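Putative phosphohydrolase (Shewanella amazonensis, PDB 3M1T) is of unproven function but has an HDOD fold akin to that of HD-type phosphohydrolases, and may act in signal transduction. Local coordinates at residues L143-G148 with L174-A179; R54-A59 with R83-A88; L25-N30 with V35-E40; N203-A208 with M217-K222. All coordinates share one frame; numbering follows the deposited sequence. Where two conformers were deposited one is given.

Contact 1: L143-G148 with L174-A179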
loop_
_atom_site.group_PDB
_atom_site.type_symbol
_atom_site.label_atom_id
_atom_site.label_comp_id
_atom_site.label_asym_id
_atom_site.label_seq_id
_atom_site.Cartn_x
_atom_site.Cartn_y
_atom_site.Cartn_z
ATOM N N LEU A 143 -10.423 -2.795 -4.439
ATOM C CA LEU A 143 -10.992 -1.975 -5.521
ATOM C C LEU A 143 -11.200 -2.757 -6.814
ATOM O O LEU A 143 -12.217 -2.615 -7.495
ATOM C CB LEU A 143 -10.121 -0.729 -5.748
ATOM C CG LEU A 143 -9.915 0.116 -4.493
ATOM C CD1 LEU A 143 -9.031 1.283 -4.816
ATOM C CD2 LEU A 143 -11.281 0.595 -3.838
ATOM N N LEU A 144 -10.235 -3.612 -7.159
ATOM C CA LEU A 144 -10.323 -4.351 -8.393
ATOM C C LEU A 144 -11.556 -5.285 -8.334
ATOM O O LEU A 144 -12.189 -5.473 -9.369
ATOM C CB LEU A 144 -9.053 -5.212 -8.581
ATOM C CG LEU A 144 -7.774 -4.482 -8.899
ATOM C CD1 LEU A 144 -6.667 -5.535 -9.076
ATOM C CD2 LEU A 144 -7.893 -3.694 -10.228
ATOM N N ILE A 145 -11.794 -5.921 -7.199
ATOM C CA ILE A 145 -12.948 -6.837 -7.066
ATOM C C ILE A 145 -14.278 -6.103 -7.223
ATOM O O ILE A 145 -15.201 -6.560 -7.933
ATOM C CB ILE A 145 -12.881 -7.669 -5.825
ATOM C CG1 ILE A 145 -11.697 -8.667 -5.902
ATOM C CG2 ILE A 145 -14.249 -8.429 -5.576
ATOM C CD1 ILE A 145 -11.490 -9.391 -4.685
ATOM N N VAL A 146 -14.394 -4.956 -6.583
ATOM C CA VAL A 146 -15.627 -4.146 -6.734
ATOM C C VAL A 146 -15.851 -3.747 -8.174
ATOM O O VAL A 146 -16.971 -3.843 -8.701
ATOM C CB VAL A 146 -15.575 -2.910 -5.824
ATOM C CG1 VAL A 146 -16.779 -1.921 -6.125
ATOM C CG2 VAL A 146 -15.572 -3.345 -4.372
ATOM N N ASN A 147 -14.795 -3.305 -8.852
ATOM C CA ASN A 147 -14.942 -2.908 -10.238
ATOM C C ASN A 147 -15.119 -4.031 -11.222
ATOM O O ASN A 147 -15.867 -3.888 -12.176
ATOM C CB ASN A 147 -13.820 -1.967 -10.607
ATOM C CG ASN A 147 -14.191 -0.512 -10.252
ATOM O OD1 ASN A 147 -13.695 0.430 -10.856
ATOM N ND2 ASN A 147 -15.112 -0.341 -9.289
ATOM N N GLY A 148 -14.473 -5.162 -10.970
ATOM C CA GLY A 148 -14.496 -6.259 -11.899
ATOM C C GLY A 148 -15.615 -7.208 -11.710
ATOM O O GLY A 148 -16.100 -7.780 -12.668
ATOM N N LEU A 174 -15.152 -16.367 -6.175
ATOM C CA LEU A 174 -14.244 -15.926 -7.234
ATOM C C LEU A 174 -13.101 -16.898 -7.495
ATOM O O LEU A 174 -12.531 -16.846 -8.578
ATOM C CB LEU A 174 -13.618 -14.588 -6.877
ATOM C CG LEU A 174 -14.605 -13.419 -6.659
ATOM C CD1 LEU A 174 -13.862 -12.224 -6.028
ATOM C CD2 LEU A 174 -15.331 -13.077 -7.937
ATOM N N GLY A 175 -12.714 -17.687 -6.506
ATOM C CA GLY A 175 -11.589 -18.597 -6.612
ATOM C C GLY A 175 -10.254 -17.945 -6.251
ATOM O O GLY A 175 -9.179 -18.597 -6.364
ATOM N N TYR A 176 -10.271 -16.684 -5.818
ATOM C CA TYR A 176 -9.098 -15.994 -5.324
ATOM C C TYR A 176 -9.582 -14.909 -4.391
ATOM O O TYR A 176 -10.813 -14.643 -4.367
ATOM C CB TYR A 176 -8.305 -15.378 -6.524
ATOM C CG TYR A 176 -9.104 -14.445 -7.367
ATOM C CD1 TYR A 176 -9.320 -13.149 -6.946
ATOM C CD2 TYR A 176 -9.775 -14.870 -8.500
ATOM C CE1 TYR A 176 -10.092 -12.328 -7.679
ATOM C CE2 TYR A 176 -10.544 -14.016 -9.283
ATOM C CZ TYR A 176 -10.735 -12.746 -8.832
ATOM O OH TYR A 176 -11.535 -11.904 -9.574
ATOM N N ASP A 177 -8.674 -14.291 -3.632
ATOM C CA ASP A 177 -9.068 -13.194 -2.745
ATOM C C ASP A 177 -8.406 -11.872 -3.110
ATOM O O ASP A 177 -7.641 -11.764 -4.105
ATOM C CB ASP A 177 -8.873 -13.491 -1.274
ATOM C CG ASP A 177 -7.438 -13.703 -0.869
ATOM O OD1 ASP A 177 -6.531 -13.110 -1.465
ATOM O OD2 ASP A 177 -7.204 -14.514 0.077
ATOM N N ASN A 178 -8.795 -10.847 -2.363
ATOM C CA ASN A 178 -8.342 -9.490 -2.706
ATOM C C ASN A 178 -6.805 -9.299 -2.572
ATOM O O ASN A 178 -6.216 -8.481 -3.299
ATOM C CB ASN A 178 -9.109 -8.455 -1.899
ATOM C CG ASN A 178 -8.741 -8.464 -0.465
ATOM O OD1 ASN A 178 -7.831 -7.793 -0.076
ATOM N ND2 ASN A 178 -9.471 -9.271 0.381
ATOM N N ALA A 179 -6.177 -10.060 -1.699
ATOM C CA ALA A 179 -4.747 -9.999 -1.501
ATOM C C ALA A 179 -4.056 -10.590 -2.743
ATOM O O ALA A 179 -3.048 -10.047 -3.260
ATOM C CB ALA A 179 -4.274 -10.686 -0.198
#

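Contact 2: R54-A59 with R83-A88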
loop_
_atom_site.group_PDB
_atom_site.type_symbol
_atom_site.label_atom_id
_atom_site.label_comp_id
_atom_site.label_asym_id
_atom_site.label_seq_id
_atom_site.Cartn_x
_atom_site.Cartn_y
_atom_site.Cartn_z
ATOM N N ARG A 54 2.254 18.051 -3.570
ATOM C CA ARG A 54 1.247 18.113 -2.504
ATOM C C ARG A 54 1.471 17.060 -1.434
ATOM O O ARG A 54 1.279 17.326 -0.232
ATOM C CB ARG A 54 -0.153 17.922 -3.074
ATOM C CG ARG A 54 -0.658 19.140 -3.867
ATOM C CD ARG A 54 -2.164 19.135 -3.996
ATOM N NE ARG A 54 -2.695 17.984 -4.743
ATOM C CZ ARG A 54 -2.657 17.859 -6.080
ATOM N NH1 ARG A 54 -2.089 18.783 -6.826
ATOM N NH2 ARG A 54 -3.211 16.806 -6.672
ATOM N N LEU A 55 1.845 15.858 -1.866
ATOM C CA LEU A 55 2.191 14.800 -0.909
ATOM C C LEU A 55 3.444 15.171 -0.143
ATOM O O LEU A 55 3.511 14.943 1.069
ATOM C CB LEU A 55 2.393 13.453 -1.600
ATOM C CG LEU A 55 1.125 12.840 -2.204
ATOM C CD1 LEU A 55 1.462 11.490 -2.830
ATOM C CD2 LEU A 55 0.019 12.663 -1.185
ATOM N N ALA A 56 4.409 15.761 -0.826
ATOM C CA ALA A 56 5.666 16.137 -0.207
ATOM C C ALA A 56 5.477 17.283 0.784
ATOM O O ALA A 56 6.271 17.414 1.702
ATOM C CB ALA A 56 6.682 16.536 -1.237
ATOM N N ASN A 57 4.457 18.112 0.585
ATOM C CA ASN A 57 4.173 19.196 1.526
ATOM C C ASN A 57 3.226 18.849 2.696
ATOM O O ASN A 57 2.894 19.719 3.481
ATOM C CB ASN A 57 3.660 20.417 0.751
ATOM C CG ASN A 57 4.751 21.044 -0.109
ATOM O OD1 ASN A 57 5.835 21.356 0.382
ATOM N ND2 ASN A 57 4.474 21.216 -1.401
ATOM N N SER A 58 2.805 17.596 2.813
ATOM C CA SER A 58 1.959 17.199 3.937
ATOM C C SER A 58 2.689 17.086 5.292
ATOM O O SER A 58 2.032 16.897 6.323
ATOM C CB SER A 58 1.259 15.892 3.607
ATOM O OG SER A 58 0.345 16.115 2.561
ATOM N N ALA A 59 4.023 17.219 5.288
ATOM C CA ALA A 59 4.881 17.069 6.519
ATOM C C ALA A 59 4.564 15.836 7.392
ATOM O O ALA A 59 4.735 14.687 6.955
ATOM C CB ALA A 59 4.884 18.338 7.372
ATOM N N ARG A 83 11.324 9.234 -5.002
ATOM C CA ARG A 83 10.895 8.075 -5.794
ATOM C C ARG A 83 9.627 7.498 -5.210
ATOM O O ARG A 83 8.701 7.162 -5.935
ATOM C CB ARG A 83 11.975 6.986 -5.807
ATOM C CG ARG A 83 13.215 7.316 -6.568
ATOM C CD ARG A 83 14.224 6.178 -6.337
ATOM N NE ARG A 83 15.555 6.473 -6.833
ATOM C CZ ARG A 83 15.989 6.235 -8.071
ATOM N NH1 ARG A 83 15.176 5.717 -9.006
ATOM N NH2 ARG A 83 17.250 6.508 -8.372
ATOM N N THR A 84 9.608 7.399 -3.903
ATOM C CA THR A 84 8.514 6.804 -3.238
ATOM C C THR A 84 7.211 7.586 -3.469
ATOM O O THR A 84 6.183 6.996 -3.717
ATOM C CB THR A 84 8.899 6.643 -1.801
ATOM O OG1 THR A 84 10.172 5.943 -1.764
ATOM C CG2 THR A 84 7.814 5.879 -1.073
ATOM N N LEU A 85 7.284 8.913 -3.408
ATOM C CA LEU A 85 6.150 9.789 -3.644
ATOM C C LEU A 85 5.692 9.784 -5.093
ATOM O O LEU A 85 4.489 9.907 -5.366
ATOM C CB LEU A 85 6.442 11.224 -3.150
ATOM C CG LEU A 85 6.642 11.361 -1.656
ATOM C CD1 LEU A 85 6.860 12.826 -1.375
ATOM C CD2 LEU A 85 5.464 10.778 -0.818
ATOM N N VAL A 86 6.640 9.618 -6.013
ATOM C CA VAL A 86 6.295 9.463 -7.449
ATOM C C VAL A 86 5.509 8.188 -7.636
ATOM O O VAL A 86 4.499 8.175 -8.285
ATOM C CB VAL A 86 7.544 9.504 -8.371
ATOM C CG1 VAL A 86 7.142 9.184 -9.804
ATOM C CG2 VAL A 86 8.225 10.869 -8.256
ATOM N N ILE A 87 5.981 7.084 -7.032
ATOM C CA ILE A 87 5.281 5.817 -7.147
ATOM C C ILE A 87 3.882 5.978 -6.625
ATOM O O ILE A 87 2.923 5.567 -7.254
ATOM C CB ILE A 87 6.034 4.710 -6.400
ATOM C CG1 ILE A 87 7.336 4.405 -7.126
ATOM C CG2 ILE A 87 5.126 3.429 -6.276
ATOM C CD1 ILE A 87 8.343 3.600 -6.279
ATOM N N ALA A 88 3.752 6.514 -5.402
ATOM C CA ALA A 88 2.428 6.746 -4.833
ATOM C C ALA A 88 1.507 7.554 -5.718
ATOM O O ALA A 88 0.336 7.171 -5.955
ATOM C CB ALA A 88 2.547 7.423 -3.391
#

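Contact 3: L25-N30 with V35-E40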
loop_
_atom_site.group_PDB
_atom_site.type_symbol
_atom_site.label_atom_id
_atom_site.label_comp_id
_atom_site.label_asym_id
_atom_site.label_seq_id
_atom_site.Cartn_x
_atom_site.Cartn_y
_atom_site.Cartn_z
ATOM N N LEU A 25 7.423 4.701 -13.999
ATOM C CA LEU A 25 7.623 3.718 -12.927
ATOM C C LEU A 25 8.909 2.919 -13.174
ATOM O O LEU A 25 9.667 2.665 -12.229
ATOM C CB LEU A 25 6.419 2.791 -12.829
ATOM C CG LEU A 25 5.150 3.320 -12.155
ATOM C CD1 LEU A 25 4.056 2.242 -12.161
ATOM C CD2 LEU A 25 5.440 3.722 -10.713
ATOM N N ASP A 26 9.208 2.652 -14.451
ATOM C CA ASP A 26 10.449 1.937 -14.838
ATOM C C ASP A 26 11.608 2.768 -14.343
ATOM O O ASP A 26 12.496 2.296 -13.641
ATOM C CB ASP A 26 10.384 1.710 -16.349
ATOM C CG ASP A 26 11.469 0.779 -16.928
ATOM O OD1 ASP A 26 12.485 0.628 -16.295
ATOM O OD2 ASP A 26 11.157 0.238 -18.003
ATOM N N VAL A 27 11.608 4.048 -14.671
ATOM C CA VAL A 27 12.664 4.928 -14.245
ATOM C C VAL A 27 12.797 5.033 -12.730
ATOM O O VAL A 27 13.894 4.891 -12.177
ATOM C CB VAL A 27 12.449 6.379 -14.873
ATOM C CG1 VAL A 27 13.483 7.339 -14.338
ATOM C CG2 VAL A 27 12.556 6.348 -16.417
ATOM N N VAL A 28 11.711 5.299 -12.001
ATOM C CA VAL A 28 11.841 5.499 -10.536
ATOM C C VAL A 28 11.895 4.201 -9.709
ATOM O O VAL A 28 12.197 4.225 -8.526
ATOM C CB VAL A 28 10.743 6.421 -9.943
ATOM C CG1 VAL A 28 10.834 7.819 -10.559
ATOM C CG2 VAL A 28 9.367 5.811 -10.146
ATOM N N ASN A 29 11.565 3.074 -10.310
ATOM C CA ASN A 29 11.808 1.762 -9.645
ATOM C C ASN A 29 13.247 1.300 -9.837
ATOM O O ASN A 29 13.681 0.351 -9.129
ATOM C CB ASN A 29 10.822 0.688 -10.145
ATOM C CG ASN A 29 9.410 0.850 -9.598
ATOM O OD1 ASN A 29 9.225 1.489 -8.580
ATOM N ND2 ASN A 29 8.421 0.246 -10.232
ATOM N N ASN A 30 13.974 1.909 -10.773
ATOM C CA ASN A 30 15.375 1.594 -11.048
ATOM C C ASN A 30 16.311 2.411 -10.175
ATOM O O ASN A 30 16.534 3.609 -10.396
ATOM C CB ASN A 30 15.697 1.777 -12.536
ATOM C CG ASN A 30 17.027 1.215 -12.908
ATOM O OD1 ASN A 30 17.875 1.015 -12.039
ATOM N ND2 ASN A 30 17.247 0.981 -14.194
ATOM N N VAL A 35 19.280 11.433 -11.143
ATOM C CA VAL A 35 18.387 12.529 -10.743
ATOM C C VAL A 35 17.823 13.249 -11.972
ATOM O O VAL A 35 16.633 13.579 -12.013
ATOM C CB VAL A 35 19.114 13.510 -9.816
ATOM C CG1 VAL A 35 18.298 14.800 -9.603
ATOM C CG2 VAL A 35 19.392 12.819 -8.486
ATOM N N LYS A 36 18.686 13.481 -12.958
ATOM C CA LYS A 36 18.289 14.058 -14.247
ATOM C C LYS A 36 17.181 13.235 -14.908
ATOM O O LYS A 36 16.188 13.784 -15.380
ATOM C CB LYS A 36 19.496 14.106 -15.188
ATOM C CG LYS A 36 19.301 14.897 -16.440
ATOM C CD LYS A 36 20.639 15.148 -17.140
ATOM C CE LYS A 36 20.472 16.023 -18.373
ATOM N NZ LYS A 36 21.807 16.566 -18.867
ATOM N N ALA A 37 17.363 11.918 -14.946
ATOM C CA ALA A 37 16.432 11.054 -15.639
ATOM C C ALA A 37 15.059 11.138 -14.994
ATOM O O ALA A 37 14.031 11.224 -15.693
ATOM C CB ALA A 37 16.910 9.644 -15.631
ATOM N N VAL A 38 15.039 11.080 -13.668
ATOM C CA VAL A 38 13.770 11.129 -12.918
ATOM C C VAL A 38 13.104 12.503 -13.083
ATOM O O VAL A 38 11.891 12.594 -13.383
ATOM C CB VAL A 38 13.957 10.826 -11.414
ATOM C CG1 VAL A 38 12.669 11.131 -10.666
ATOM C CG2 VAL A 38 14.369 9.341 -11.191
ATOM N N SER A 39 13.910 13.570 -12.914
ATOM C CA SER A 39 13.400 14.952 -13.050
ATOM C C SER A 39 12.888 15.238 -14.449
ATOM O O SER A 39 11.777 15.780 -14.599
ATOM C CB SER A 39 14.469 15.970 -12.661
ATOM O OG SER A 39 14.952 15.628 -11.367
ATOM N N GLU A 40 13.658 14.850 -15.461
ATOM C CA GLU A 40 13.209 15.075 -16.825
ATOM C C GLU A 40 11.893 14.331 -17.095
ATOM O O GLU A 40 10.983 14.919 -17.674
ATOM C CB GLU A 40 14.278 14.713 -17.843
ATOM C CG GLU A 40 15.397 15.736 -17.814
ATOM C CD GLU A 40 16.463 15.528 -18.865
ATOM O OE1 GLU A 40 16.458 14.483 -19.573
ATOM O OE2 GLU A 40 17.322 16.443 -18.961
#

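Contact 4: N203-A208 with M217-K222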
loop_
_atom_site.group_PDB
_atom_site.type_symbol
_atom_site.label_atom_id
_atom_site.label_comp_id
_atom_site.label_asym_id
_atom_site.label_seq_id
_atom_site.Cartn_x
_atom_site.Cartn_y
_atom_site.Cartn_z
ATOM N N ASN A 203 -2.743 -11.210 4.828
ATOM C CA ASN A 203 -3.780 -11.734 5.768
ATOM C C ASN A 203 -3.396 -13.026 6.452
ATOM O O ASN A 203 -4.116 -13.433 7.406
ATOM C CB ASN A 203 -5.077 -11.916 5.010
ATOM C CG ASN A 203 -5.624 -10.608 4.498
ATOM O OD1 ASN A 203 -5.558 -9.592 5.192
ATOM N ND2 ASN A 203 -6.112 -10.611 3.262
ATOM N N HIS A 204 -2.264 -13.599 6.043
ATOM C CA HIS A 204 -1.737 -14.857 6.562
ATOM C C HIS A 204 -0.253 -14.912 6.551
ATOM O O HIS A 204 0.343 -15.819 5.985
ATOM C CB HIS A 204 -2.270 -16.011 5.753
ATOM C CG HIS A 204 -3.735 -16.201 5.941
ATOM N ND1 HIS A 204 -4.262 -16.686 7.116
ATOM C CD2 HIS A 204 -4.786 -15.915 5.139
ATOM C CE1 HIS A 204 -5.580 -16.721 7.018
ATOM N NE2 HIS A 204 -5.921 -16.258 5.829
ATOM N N PRO A 205 0.379 -13.966 7.225
ATOM C CA PRO A 205 1.841 -13.928 7.101
ATOM C C PRO A 205 2.580 -15.157 7.599
ATOM O O PRO A 205 3.599 -15.551 7.025
ATOM C CB PRO A 205 2.230 -12.679 7.885
ATOM C CG PRO A 205 1.101 -12.479 8.818
ATOM C CD PRO A 205 -0.122 -12.868 8.065
ATOM N N LYS A 206 2.050 -15.804 8.666
ATOM C CA LYS A 206 2.752 -16.945 9.172
ATOM C C LYS A 206 2.663 -18.177 8.254
ATOM O O LYS A 206 3.398 -19.128 8.490
ATOM C CB LYS A 206 2.287 -17.267 10.623
ATOM C CG LYS A 206 2.616 -16.141 11.571
ATOM C CD LYS A 206 2.366 -16.471 13.099
ATOM C CE LYS A 206 0.912 -16.537 13.371
ATOM N NZ LYS A 206 0.658 -16.209 14.823
ATOM N N SER A 207 1.798 -18.159 7.238
ATOM C CA SER A 207 1.701 -19.283 6.289
ATOM C C SER A 207 2.651 -19.208 5.092
ATOM O O SER A 207 2.656 -20.120 4.247
ATOM C CB SER A 207 0.293 -19.373 5.751
ATOM O OG SER A 207 0.083 -18.325 4.827
ATOM N N ALA A 208 3.403 -18.108 4.969
ATOM C CA ALA A 208 4.397 -17.970 3.917
ATOM C C ALA A 208 5.653 -18.773 4.194
ATOM O O ALA A 208 6.172 -18.761 5.316
ATOM C CB ALA A 208 4.777 -16.501 3.756
HETATM N N MSE A 217 4.740 -7.143 8.200
HETATM C CA MSE A 217 4.570 -5.679 8.418
HETATM C C MSE A 217 3.182 -5.233 8.027
HETATM O O MSE A 217 2.529 -4.427 8.747
HETATM C CB MSE A 217 5.609 -4.855 7.627
HETATM C CG MSE A 217 7.028 -4.934 8.191
HETATM SE SE MSE A 217 8.249 -3.910 7.181
HETATM C CE MSE A 217 9.302 -5.306 6.346
ATOM N N LEU A 218 2.701 -5.653 6.836
ATOM C CA LEU A 218 1.367 -5.291 6.416
ATOM C C LEU A 218 0.331 -5.764 7.426
ATOM O O LEU A 218 -0.582 -5.005 7.830
ATOM C CB LEU A 218 0.981 -5.805 5.028
ATOM C CG LEU A 218 1.544 -5.091 3.839
ATOM C CD1 LEU A 218 1.089 -5.910 2.605
ATOM C CD2 LEU A 218 1.084 -3.610 3.804
ATOM N N ALA A 219 0.460 -7.007 7.851
ATOM C CA ALA A 219 -0.535 -7.562 8.797
ATOM C C ALA A 219 -0.611 -6.710 10.074
ATOM O O ALA A 219 -1.713 -6.354 10.551
ATOM C CB ALA A 219 -0.207 -8.994 9.113
HETATM N N MSE A 220 0.556 -6.382 10.602
HETATM C CA MSE A 220 0.680 -5.591 11.818
HETATM C C MSE A 220 0.144 -4.171 11.624
HETATM O O MSE A 220 -0.704 -3.676 12.380
HETATM C CB MSE A 220 2.114 -5.599 12.302
HETATM C CG MSE A 220 2.346 -4.679 13.491
HETATM SE SE MSE A 220 3.850 -5.333 14.516
HETATM C CE MSE A 220 3.558 -4.243 16.140
ATOM N N ALA A 221 0.584 -3.532 10.533
ATOM C CA ALA A 221 0.236 -2.142 10.220
ATOM C C ALA A 221 -1.275 -2.014 9.979
ATOM O O ALA A 221 -1.917 -1.050 10.421
ATOM C CB ALA A 221 1.053 -1.660 9.005
ATOM N N LYS A 222 -1.866 -2.993 9.278
ATOM C CA LYS A 222 -3.306 -2.973 9.035
ATOM C C LYS A 222 -4.141 -3.026 10.310
ATOM O O LYS A 222 -5.145 -2.346 10.418
ATOM C CB LYS A 222 -3.723 -4.118 8.120
ATOM C CG LYS A 222 -3.272 -3.953 6.691
ATOM C CD LYS A 222 -3.567 -5.194 5.890
ATOM C CE LYS A 222 -5.061 -5.429 5.661
ATOM N NZ LYS A 222 -5.327 -6.771 5.063
HETATM O O HOH W 1 -7.172 -8.042 2.453
#

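Contact 1: L143-G148 with L174-A179
I145 reaches out of helix 140-148 into the bend where helix 166-174 ends and helix 178-188 begins. Its CB sets two branches against the other segment. The methyl CG2, anti to the backbone N, turns to L174 and lies 3.8 Å from L174 CD1. The longer branch leaves through CG1, which meets the Y176 ring at its edge, near the ring plane, 4.4 Å from Y176 CE1. From there the chain runs on extended (chi2 174°) and ends at CD1, which sits 3.7 Å from N178 CA and nearly as close to N178 CB, against the first turn of the next helix.

The segment 174-179 is a helix-to-helix connection in the all-helical HDOD domain. G175 leaves the helix with positive phi, a backbone shape at which a side chain would jam against the preceding carbonyl O, and D177 N-caps helix 178-188: its OD1 accepts from E180 N and, weakly, from A179 N. L174 CB lies over one face of the Y176 ring, 3.9 Å above its plane and offset toward the rim. With an alanine here in place of I145, CG1, CG2 and CD1 would be gone, and a gap would probably open between L174, the Y176 edge and N178. N178 turns its amide away from the isoleucine, and its ND2 donates to E170 OE1 in helix 166-174.

Contact 2: R54-A59 with R83-A88
L85 puts both of its methyls against the end of helix 46-56, and the interaction across this contact is apolar throughout. CD1 reaches A56, 3.7 Å from A56 CB and equally near A56 CA, so it rests on backbone as much as on the small side chain. CD2 faces the root of L55, with L85 CD2 4.1 Å from L55 CB. The leucine's CG stands beside its own backbone N (chi1 -65°) and the chain then extends, which carries the two methyls out from helix 79-94 to neighbouring residues of the other segment. L55 answers from its own tip: its CD1 comes to 4.2 Å from A88 CB, one turn further along helix 79-94 than L85. Thus L85 CD1 ends on A56 and L55 CD1 on A88, while L55 CA and L85 CA lie 6.9 Å apart. This is helix-to-helix packing inside the all-helical HDOD domain, joining the C-terminal end of helix 46-56 to helix 79-94.

Polar bonds flank the contact. In one of its two conformers S58 donates through OG to R54 O at 3.2 Å, tilted 18° from the carbonyl plane, where helix 46-56 gives way to loop. N57 ND2 donates to V67 O, while R54 holds the C-terminal tail through the carbonyls of Q273 and L274.

Among its neighbours, L85 also touches M270 of helix 266-272, and L55 touches L274 of the tail. On other sides of helix 79-94, V86 and I87 pack on helix 19-29, and T84 and I87 on helix 128-137.

Contact 3: L25-N30 with V35-E40
V38 is the residue of helix 35-43 that V27 and V28 both touch. Earlier in that helix, V35 keeps its side chain off helix 19-29, while its carbonyl O accepts twice from S39, from opposite faces of its plane: from the backbone N, and from OG at 2.7 Å, the latter 38° out of that plane. At A37 the contact begins. Its methyl points toward the first segment and meets V27 CG1 at 4.3 Å.

V38 comes next and carries the most area on this helix. Its two methyls divide the work: V38 CG2 lies 3.8 Å from V27 CG1, and V38 CG1 lies 3.8 Å from V28 CG1 in one of the two conformers of V28, with CG2 almost as near to that same V28 methyl. V27 and V38 lie alongside each other, pointing opposite ways, whereas V28 stands at about a right angle to V38. In V27, CG1 is the branch opposite the backbone N (chi1 175°), which brings it across to both A37 and V38. The valines meet through their methyls, with V28 CA and V38 CA 6.4 Å apart.

The arrangement is a helical hairpin: the axes approach to 9.6 Å and run at 149°, close to antiparallel, joined by a short connection. In that connection S33 OG bonds to V27 O and T34 OG1 to A37 N. V28 packs on I87 of helix 79-94, V35 and V38 touch M79 at the start of that helix, and V35 and S39 lean on V74 of helix 70-77.

Contact 4: N203-A208 with M217-K222
P205 meets A219 in the apolar half of this contact, the ring atom P205 CG coming 3.7 Å from A219 CB and P205 CD a little further off. The alanine methyl points toward the loop, and on helix 236-247 it also touches A247. The proline opens a short 3-10 segment, 205-207, in which H204 O accepts from S207 N and, in one conformer of the serine, from S207 OG.

The polar half is made by N203 and K222, whose side chains cross at about a right angle. N203 OD1 lies 2.8 Å from K222 NZ, and a water accepts from N203 ND2 at 2.9 Å and, weakly, from the same ammonium. K222 bends at its third torsion (69°), swinging NZ back toward the loop, where its strongest partner is Q202 OE1, next to N203 in the chain.

Helix 213-227 is thus met by the loop that leads into it after helix 193-200, a long connection between two helices of an all-helical protein, folded back on the second: the proline packs on A219, and one turn further on K222 bonds to Q202 OE1, with N203 OD1 close by.

Along the chain the order is contact 3, contact 2, contact 1, contact 4, each pair closing before the next opens. Contacts 2 and 3 are neighbours on one side of the chain's centre, their centres 15 Å apart; they touch where R83 NH1 approaches N30 O and V28 O in weak hydrogen bonds, and helices 35-43 and 46-56 follow each other. Contact 4 lies on the opposite side from both. Contact 1, about 27 Å from contact 2 between centres, is 19 Å from contact 4 and touches it where A179 meets N203. The contacts thus form two touching pairs in different parts of the helical fold; contacts 1 to 3 belong to the HDOD domain.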